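Local structure of esterase (Sinorhizobium meliloti 1021, 4TX1) at residues A[85-90]-A[127-132]. The protein is a carbohydrate acetylesterase of the SGNH-hydrolase family, probably acting as an arylesterase as well. Residues are numbered along the deposited sequence; the frame is centred on the assembly and turned at random.
Sequences VLHTHA and RRHDWP
His87 and His129 join ring to ring where the last turn of helix 78-89 meets the loop that follows helix 112-127, a helix-to-loop packing contact built round a histidine pair and an example of how a buried polar pair can be joined by one hydrogen bond and packed by carbon over its ring faces. A single hydrogen bond links the two side chains: His87 ND1 and His129 NE2 lie 2.9 Å apart at an angle of 163°, and either nitrogen could be the donor. The rings meet rim to rim, their planes turned by 61°, neither over the face of the other. Leu86 CB sits over the centre of the His129 ring, 4.0 Å from its centroid, in a CH-pi contact, while Leu86 CD1 lies close to ND1 and CG of the same ring. The CB of His129 points toward the helix, with CG anti to the backbone N (chi1 -168°). Pro132 lies over one face of the His87 ring, its CD 3.9 Å from the centroid, as a second CH-pi contact. At the edge of that ring, Asp130 O approaches His87 CE1 to 3.2 Å. An alanine in place of His129 would probably leave His87 ND1 without this partner and open a gap beneath Leu86 CB. Just past the helix end, Ala90 CB rests against both Trp131 and Pro132, 3.5 Å from Trp131 CE3 and from Pro132 CD, the latter pair being tightly packed. The carboxylate of Asp130 forms a salt bridge with Arg128 of a third subunit, and Leu60 of a second subunit packs on His87. Within the chain, Leu86 also touches Leu17 of strand 14-20, so the contact ties the loop leading from helix 112-127 to strand 140-145 onto a helix that itself packs against the parallel sheet.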
# COMPACT_ATOMS: atom_id res chain seq x y z
N VAL A 85 -1.94 12.61 11.06
CA VAL A 85 -1.85 13.24 12.39
C VAL A 85 -1.95 14.77 12.33
O VAL A 85 -2.73 15.41 13.07
CB VAL A 85 -0.61 12.75 13.09
CG1 VAL A 85 -0.43 13.39 14.48
CG2 VAL A 85 -0.74 11.22 13.27
N LEU A 86 -1.26 15.36 11.36
CA LEU A 86 -1.34 16.83 11.19
C LEU A 86 -2.78 17.26 10.90
O LEU A 86 -3.33 18.22 11.43
CB LEU A 86 -0.44 17.24 10.06
CG LEU A 86 1.06 17.13 10.25
CD1 LEU A 86 1.82 17.44 8.96
CD2 LEU A 86 1.66 17.96 11.43
N HIS A 87 -3.41 16.49 10.06
CA HIS A 87 -4.73 16.81 9.61
C HIS A 87 -5.77 16.69 10.71
O HIS A 87 -6.70 17.48 10.76
CB HIS A 87 -5.13 15.94 8.38
CG HIS A 87 -5.99 16.65 7.37
ND1 HIS A 87 -5.49 17.58 6.45
CD2 HIS A 87 -7.30 16.48 7.09
CE1 HIS A 87 -6.50 17.99 5.69
NE2 HIS A 87 -7.59 17.34 6.04
N THR A 88 -5.62 15.69 11.56
CA THR A 88 -6.49 15.46 12.69
C THR A 88 -6.41 16.60 13.70
O THR A 88 -7.38 16.91 14.41
CB THR A 88 -5.98 14.18 13.41
OG1 THR A 88 -6.18 13.05 12.51
CG2 THR A 88 -6.78 13.95 14.69
N HIS A 89 -5.25 17.18 13.85
CA HIS A 89 -5.04 18.12 14.98
C HIS A 89 -4.93 19.58 14.55
O HIS A 89 -4.79 20.46 15.44
CB HIS A 89 -3.84 17.65 15.81
CG HIS A 89 -4.07 16.35 16.50
ND1 HIS A 89 -5.13 16.12 17.35
CD2 HIS A 89 -3.41 15.15 16.38
CE1 HIS A 89 -5.10 14.85 17.75
NE2 HIS A 89 -4.07 14.24 17.17
N ALA A 90 -4.92 19.82 13.24
CA ALA A 90 -4.84 21.17 12.68
C ALA A 90 -6.00 22.02 13.21
O ALA A 90 -7.10 21.56 13.38
CB ALA A 90 -4.88 21.12 11.15
N ARG A 127 5.62 21.51 6.30
CA ARG A 127 5.67 22.75 5.57
C ARG A 127 4.82 22.70 4.33
O ARG A 127 4.39 23.71 3.85
CB ARG A 127 7.10 23.06 5.23
CG ARG A 127 7.93 23.24 6.48
CD ARG A 127 8.49 24.60 6.52
NE ARG A 127 9.01 25.05 7.80
CZ ARG A 127 10.29 25.21 8.02
NH1 ARG A 127 11.16 24.86 7.11
NH2 ARG A 127 10.69 25.69 9.16
N ARG A 128 4.59 21.51 3.83
CA ARG A 128 3.74 21.36 2.62
C ARG A 128 2.38 20.79 2.82
O ARG A 128 1.74 20.49 1.83
CB ARG A 128 4.45 20.52 1.56
CG ARG A 128 5.86 21.01 1.18
CD ARG A 128 5.84 22.41 0.62
NE ARG A 128 5.77 22.52 -0.86
CZ ARG A 128 5.14 23.51 -1.56
NH1 ARG A 128 4.42 24.45 -0.90
NH2 ARG A 128 5.11 23.49 -2.93
N HIS A 129 1.97 20.60 4.06
CA HIS A 129 0.70 19.99 4.36
C HIS A 129 -0.45 20.81 3.83
O HIS A 129 -0.44 22.04 3.99
CB HIS A 129 0.53 19.75 5.89
CG HIS A 129 -0.64 18.87 6.18
ND1 HIS A 129 -0.61 17.51 5.97
CD2 HIS A 129 -1.93 19.17 6.51
CE1 HIS A 129 -1.80 17.00 6.19
NE2 HIS A 129 -2.64 17.98 6.48
N ASP A 130 -1.47 20.16 3.27
CA ASP A 130 -2.69 20.81 2.82
C ASP A 130 -3.71 20.86 3.95
O ASP A 130 -4.52 19.97 4.15
CB ASP A 130 -3.26 20.10 1.58
CG ASP A 130 -4.39 20.90 0.92
OD1 ASP A 130 -4.36 22.17 0.99
OD2 ASP A 130 -5.28 20.26 0.33
N TRP A 131 -3.62 21.93 4.72
CA TRP A 131 -4.34 22.05 5.95
C TRP A 131 -5.88 22.00 5.73
O TRP A 131 -6.33 22.39 4.69
CB TRP A 131 -3.91 23.33 6.68
CG TRP A 131 -2.47 23.36 6.97
CD1 TRP A 131 -1.53 24.10 6.36
CD2 TRP A 131 -1.81 22.60 7.97
NE1 TRP A 131 -0.30 23.85 6.90
CE2 TRP A 131 -0.44 22.93 7.89
CE3 TRP A 131 -2.22 21.68 8.91
CZ2 TRP A 131 0.52 22.35 8.70
CZ3 TRP A 131 -1.26 21.10 9.73
CH2 TRP A 131 0.09 21.48 9.64
N PRO A 132 -6.65 21.52 6.71
CA PRO A 132 -8.07 21.27 6.49
C PRO A 132 -8.94 22.49 6.32
O PRO A 132 -10.10 22.34 5.81
CB PRO A 132 -8.53 20.57 7.76
CG PRO A 132 -7.43 20.68 8.70
CD PRO A 132 -6.17 20.87 7.94